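Local coordinates for protein type IV pilus biogenesis factor PilY1 (Pseudomonas aeruginosa, PDB 3HX6) that primes type IV pilus assembly and supports twitching motility and host-cell adhesion, its calcium-binding C-terminal beta-propeller domain being the part present here, at residues S51-Y63 and Y74-V88. The protein carries 3 engineered substitutions. Sequence-based numbering, arbitrary orientation.
Sequences SPATVGKAQYLTY and YSTFAEAQKTRAPRV
With chi1 at 176° the side chain of Arg84 extends away from its own backbone N, and a bend at chi3 (56°) then turns the guanidinium edge-on to Gly56 O, across the contact from it. NE (2.7 Å) and NH2 (2.9 Å) of Arg84 both donate to Gly56 O, which lies in the guanidinium plane; NE comes only slightly tilted from the carbonyl plane, NH2 from well above it. The flat group is also sandwiched: Val55 CG1 sits over the centre of one face, 3.4 Å from Arg84 CZ, and the amide of Gln81 covers part of the other. Arg84 NH1 donates to the hydroxyl of Thr153 and the carbonyl of Thr172, and a water joins NH2 to Lys57 O.

Tyr74, likewise swung away from its backbone N (chi1 -160°), carries its phenol from helix 74-82 over to the loop at Ala58-Tyr60. Its OH accepts a nearly straight bond from Tyr60 N (2.9 Å) and pairs with Asp144, which also takes Gln59 N. The Tyr60 side chain crosses that of Tyr74 at about a right angle, while Ala58 CB nestles against Tyr74 CZ and Ala78 CB, both at 3.8 Å. A second water links Ala58 N to Ala78 O.

Where the two segments meet as strands, Val55 and Arg87 form an antiparallel hydrogen-bonded pair, Val55 N to Arg87 O being 2.6 Å and almost straight. Strand 54-55 thereby becomes an outer strand of a four-stranded antiparallel blade of the propeller. Side-chain groups and waters thus satisfy main-chain groups that the loop leaves without sheet partners, and the guanidinium, held at its edge and on both faces, probably has little freedom to rotate.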
loop_
_atom_site.group_PDB
_atom_site.type_symbol
_atom_site.label_atom_id
_atom_site.label_comp_id
_atom_site.label_asym_id
_atom_site.label_seq_id
_atom_site.Cartn_x
_atom_site.Cartn_y
_atom_site.Cartn_z
ATOM N N SER A 51 -3.338 16.735 -12.274
ATOM C CA SER A 51 -3.598 15.274 -12.102
ATOM C C SER A 51 -2.914 14.742 -10.839
ATOM O O SER A 51 -3.578 14.202 -9.951
ATOM C CB SER A 51 -3.115 14.503 -13.336
ATOM O OG SER A 51 -3.353 13.108 -13.207
ATOM N N PRO A 52 -1.579 14.891 -10.735
ATOM C CA PRO A 52 -0.885 14.402 -9.538
ATOM C C PRO A 52 -1.320 15.192 -8.305
ATOM O O PRO A 52 -0.831 14.962 -7.197
ATOM C CB PRO A 52 0.591 14.646 -9.862
ATOM C CG PRO A 52 0.629 14.627 -11.358
ATOM C CD PRO A 52 -0.606 15.406 -11.713
ATOM N N ALA A 53 -2.237 16.133 -8.515
ATOM C CA ALA A 53 -2.737 16.974 -7.439
ATOM C C ALA A 53 -4.090 16.500 -6.923
ATOM O O ALA A 53 -5.120 17.127 -7.171
ATOM C CB ALA A 53 -2.842 18.418 -7.920
ATOM N N THR A 54 -4.085 15.382 -6.209
ATOM C CA THR A 54 -5.314 14.846 -5.647
ATOM C C THR A 54 -5.355 15.094 -4.142
ATOM O O THR A 54 -4.349 14.945 -3.452
ATOM C CB THR A 54 -5.444 13.332 -5.906
ATOM O OG1 THR A 54 -6.576 12.825 -5.183
ATOM C CG2 THR A 54 -4.184 12.604 -5.468
ATOM N N VAL A 55 -6.522 15.480 -3.640
ATOM C CA VAL A 55 -6.678 15.750 -2.218
ATOM C C VAL A 55 -7.700 14.827 -1.566
ATOM O O VAL A 55 -8.909 15.038 -1.680
ATOM C CB VAL A 55 -7.103 17.214 -1.975
ATOM C CG1 VAL A 55 -7.318 17.448 -0.490
ATOM C CG2 VAL A 55 -6.037 18.163 -2.516
ATOM N N GLY A 56 -7.196 13.803 -0.883
ATOM C CA GLY A 56 -8.056 12.859 -0.195
ATOM C C GLY A 56 -7.695 12.792 1.278
ATOM O O GLY A 56 -8.209 13.567 2.085
ATOM N N LYS A 57 -6.800 11.870 1.626
ATOM C CA LYS A 57 -6.362 11.701 3.009
ATOM C C LYS A 57 -5.239 12.670 3.373
ATOM O O LYS A 57 -4.699 13.371 2.509
ATOM C CB LYS A 57 -5.858 10.274 3.241
ATOM C CG LYS A 57 -6.919 9.192 3.169
ATOM C CD LYS A 57 -6.354 7.873 3.677
ATOM C CE LYS A 57 -7.404 6.776 3.677
ATOM N NZ LYS A 57 -6.893 5.523 4.312
ATOM N N ALA A 58 -4.894 12.701 4.659
ATOM C CA ALA A 58 -3.818 13.557 5.138
ATOM C C ALA A 58 -2.569 13.113 4.387
ATOM O O ALA A 58 -2.393 11.926 4.105
ATOM C CB ALA A 58 -3.626 13.383 6.634
ATOM N N GLN A 59 -1.709 14.067 4.061
ATOM C CA GLN A 59 -0.501 13.764 3.314
ATOM C C GLN A 59 0.588 13.039 4.092
ATOM O O GLN A 59 1.293 12.205 3.534
ATOM C CB GLN A 59 0.071 15.055 2.720
ATOM C CG GLN A 59 1.496 14.925 2.207
ATOM C CD GLN A 59 1.997 16.193 1.540
ATOM O OE1 GLN A 59 1.663 17.303 1.956
ATOM N NE2 GLN A 59 2.820 16.031 0.510
ATOM N N TYR A 60 0.721 13.341 5.378
ATOM C CA TYR A 60 1.783 12.734 6.175
ATOM C C TYR A 60 1.320 11.707 7.195
ATOM O O TYR A 60 0.128 11.527 7.433
ATOM C CB TYR A 60 2.561 13.827 6.921
ATOM C CG TYR A 60 2.868 15.069 6.108
ATOM C CD1 TYR A 60 3.660 15.004 4.963
ATOM C CD2 TYR A 60 2.361 16.314 6.485
ATOM C CE1 TYR A 60 3.940 16.153 4.208
ATOM C CE2 TYR A 60 2.635 17.465 5.742
ATOM C CZ TYR A 60 3.423 17.378 4.602
ATOM O OH TYR A 60 3.673 18.510 3.845
ATOM N N LEU A 61 2.297 11.029 7.787
ATOM C CA LEU A 61 2.034 10.059 8.833
ATOM C C LEU A 61 2.205 10.875 10.100
ATOM O O LEU A 61 3.162 11.641 10.232
ATOM C CB LEU A 61 3.055 8.923 8.803
ATOM C CG LEU A 61 2.936 7.927 7.647
ATOM C CD1 LEU A 61 3.971 6.835 7.827
ATOM C CD2 LEU A 61 1.532 7.330 7.609
ATOM N N THR A 62 1.274 10.717 11.028
ATOM C CA THR A 62 1.316 11.467 12.265
ATOM C C THR A 62 2.659 11.485 12.992
ATOM O O THR A 62 3.079 12.533 13.476
ATOM C CB THR A 62 0.228 10.977 13.228
ATOM O OG1 THR A 62 -1.056 11.255 12.660
ATOM C CG2 THR A 62 0.343 11.683 14.569
ATOM N N TYR A 63 3.347 10.350 13.066
ATOM C CA TYR A 63 4.615 10.342 13.782
ATOM C C TYR A 63 5.654 11.256 13.149
ATOM O O TYR A 63 6.642 11.609 13.785
ATOM C CB TYR A 63 5.169 8.916 13.911
ATOM C CG TYR A 63 5.971 8.413 12.736
ATOM C CD1 TYR A 63 5.357 8.083 11.532
ATOM C CD2 TYR A 63 7.347 8.238 12.844
ATOM C CE1 TYR A 63 6.097 7.582 10.462
ATOM C CE2 TYR A 63 8.095 7.742 11.785
ATOM C CZ TYR A 63 7.467 7.415 10.600
ATOM O OH TYR A 63 8.211 6.913 9.558
ATOM N N TYR A 74 -1.896 16.571 14.641
ATOM C CA TYR A 74 -2.040 15.987 13.316
ATOM C C TYR A 74 -2.954 14.769 13.280
ATOM O O TYR A 74 -3.687 14.577 12.311
ATOM C CB TYR A 74 -0.677 15.615 12.727
ATOM C CG TYR A 74 -0.709 15.470 11.218
ATOM C CD1 TYR A 74 -0.864 16.590 10.395
ATOM C CD2 TYR A 74 -0.617 14.216 10.611
ATOM C CE1 TYR A 74 -0.931 16.465 9.006
ATOM C CE2 TYR A 74 -0.686 14.079 9.220
ATOM C CZ TYR A 74 -0.843 15.210 8.425
ATOM O OH TYR A 74 -0.927 15.084 7.053
ATOM N N SER A 75 -2.919 13.946 14.325
ATOM C CA SER A 75 -3.763 12.754 14.354
ATOM C C SER A 75 -5.239 13.110 14.184
ATOM O O SER A 75 -5.962 12.419 13.468
ATOM C CB SER A 75 -3.569 11.978 15.659
ATOM O OG SER A 75 -4.082 12.709 16.755
ATOM N N THR A 76 -5.688 14.183 14.833
ATOM C CA THR A 76 -7.086 14.590 14.713
ATOM C C THR A 76 -7.350 15.166 13.322
ATOM O O THR A 76 -8.457 15.057 12.791
ATOM C CB THR A 76 -7.486 15.630 15.788
ATOM O OG1 THR A 76 -6.648 16.783 15.684
ATOM C CG2 THR A 76 -7.347 15.037 17.183
ATOM N N PHE A 77 -6.331 15.782 12.731
ATOM C CA PHE A 77 -6.471 16.337 11.392
ATOM C C PHE A 77 -6.553 15.175 10.417
ATOM O O PHE A 77 -7.384 15.164 9.516
ATOM C CB PHE A 77 -5.262 17.193 11.026
ATOM C CG PHE A 77 -5.314 17.743 9.626
ATOM C CD1 PHE A 77 -6.106 18.844 9.327
ATOM C CD2 PHE A 77 -4.576 17.153 8.606
ATOM C CE1 PHE A 77 -6.157 19.356 8.032
ATOM C CE2 PHE A 77 -4.621 17.656 7.311
ATOM C CZ PHE A 77 -5.415 18.758 7.026
ATOM N N ALA A 78 -5.668 14.203 10.597
ATOM C CA ALA A 78 -5.633 13.030 9.731
ATOM C C ALA A 78 -6.968 12.300 9.805
ATOM O O ALA A 78 -7.546 11.935 8.777
ATOM C CB ALA A 78 -4.498 12.101 10.152
ATOM N N GLU A 79 -7.459 12.097 11.023
ATOM C CA GLU A 79 -8.733 11.416 11.226
ATOM C C GLU A 79 -9.847 12.117 10.465
ATOM O O GLU A 79 -10.665 11.472 9.814
ATOM C CB GLU A 79 -9.084 11.371 12.714
ATOM C CG GLU A 79 -8.345 10.300 13.503
ATOM C CD GLU A 79 -8.699 8.896 13.050
ATOM O OE1 GLU A 79 -9.904 8.565 13.023
ATOM O OE2 GLU A 79 -7.773 8.125 12.724
ATOM N N ALA A 80 -9.873 13.441 10.555
ATOM C CA ALA A 80 -10.893 14.224 9.876
ATOM C C ALA A 80 -10.854 14.014 8.366
ATOM O O ALA A 80 -11.896 13.888 7.721
ATOM C CB ALA A 80 -10.712 15.697 10.198
ATOM N N GLN A 81 -9.651 13.958 7.807
ATOM C CA GLN A 81 -9.487 13.792 6.369
ATOM C C GLN A 81 -9.732 12.376 5.863
ATOM O O GLN A 81 -9.773 12.145 4.656
ATOM C CB GLN A 81 -8.096 14.271 5.956
ATOM C CG GLN A 81 -7.716 15.587 6.614
ATOM C CD GLN A 81 -8.813 16.634 6.514
ATOM O OE1 GLN A 81 -8.941 17.501 7.379
ATOM N NE2 GLN A 81 -9.603 16.566 5.451
ATOM N N LYS A 82 -9.895 11.426 6.776
ATOM C CA LYS A 82 -10.160 10.048 6.373
ATOM C C LYS A 82 -11.496 10.010 5.644
ATOM O O LYS A 82 -11.710 9.191 4.753
ATOM C CB LYS A 82 -10.233 9.132 7.592
ATOM C CG LYS A 82 -8.895 8.748 8.183
ATOM C CD LYS A 82 -9.100 7.909 9.437
ATOM C CE LYS A 82 -7.790 7.334 9.944
ATOM N NZ LYS A 82 -7.201 6.377 8.966
ATOM N N THR A 83 -12.385 10.915 6.035
ATOM C CA THR A 83 -13.719 11.004 5.455
ATOM C C THR A 83 -13.893 12.183 4.496
ATOM O O THR A 83 -15.013 12.494 4.082
ATOM C CB THR A 83 -14.782 11.105 6.576
ATOM O OG1 THR A 83 -16.051 11.458 6.011
ATOM C CG2 THR A 83 -14.375 12.145 7.607
ATOM N N ARG A 84 -12.792 12.837 4.134
ATOM C CA ARG A 84 -12.867 13.974 3.221
ATOM C C ARG A 84 -13.180 13.531 1.794
ATOM O O ARG A 84 -12.607 12.562 1.290
ATOM C CB ARG A 84 -11.553 14.764 3.237
ATOM C CG ARG A 84 -11.512 15.917 2.239
ATOM C CD ARG A 84 -10.329 16.836 2.491
ATOM N NE ARG A 84 -9.052 16.128 2.483
ATOM C CZ ARG A 84 -7.887 16.702 2.762
ATOM N NH1 ARG A 84 -7.844 17.989 3.068
ATOM N NH2 ARG A 84 -6.768 15.993 2.743
ATOM N N ALA A 85 -14.093 14.248 1.145
ATOM C CA ALA A 85 -14.476 13.927 -0.225
ATOM C C ALA A 85 -13.302 14.190 -1.164
ATOM O O ALA A 85 -12.871 15.329 -1.327
ATOM C CB ALA A 85 -15.682 14.761 -0.645
ATOM N N PRO A 86 -12.767 13.131 -1.788
ATOM C CA PRO A 86 -11.635 13.236 -2.714
ATOM C C PRO A 86 -11.845 14.236 -3.853
ATOM O O PRO A 86 -12.949 14.377 -4.382
ATOM C CB PRO A 86 -11.479 11.808 -3.223
ATOM C CG PRO A 86 -11.903 10.991 -2.040
ATOM C CD PRO A 86 -13.144 11.721 -1.584
ATOM N N ARG A 87 -10.769 14.923 -4.220
ATOM C CA ARG A 87 -10.802 15.908 -5.292
ATOM C C ARG A 87 -9.472 15.910 -6.029
ATOM O O ARG A 87 -8.414 15.733 -5.426
ATOM C CB ARG A 87 -11.065 17.308 -4.730
ATOM C CG ARG A 87 -12.488 17.551 -4.254
ATOM C CD ARG A 87 -13.452 17.650 -5.429
ATOM N NE ARG A 87 -14.808 17.982 -5.000
ATOM C CZ ARG A 87 -15.597 17.173 -4.299
ATOM N NH1 ARG A 87 -15.171 15.969 -3.938
ATOM N NH2 ARG A 87 -16.813 17.570 -3.953
ATOM N N VAL A 88 -9.531 16.091 -7.342
ATOM C CA VAL A 88 -8.327 16.145 -8.154
ATOM C C VAL A 88 -8.364 17.458 -8.912
ATOM O O VAL A 88 -9.277 17.714 -9.695
ATOM C CB VAL A 88 -8.245 14.970 -9.150
ATOM C CG1 VAL A 88 -7.081 15.176 -10.112
ATOM C CG2 VAL A 88 -8.061 13.662 -8.388
HETATM O O HOH W 1 -10.499 16.986 -1.320
HETATM O O HOH W 2 -3.927 16.180 2.388
HETATM O O HOH W 3 -6.327 11.096 6.552
#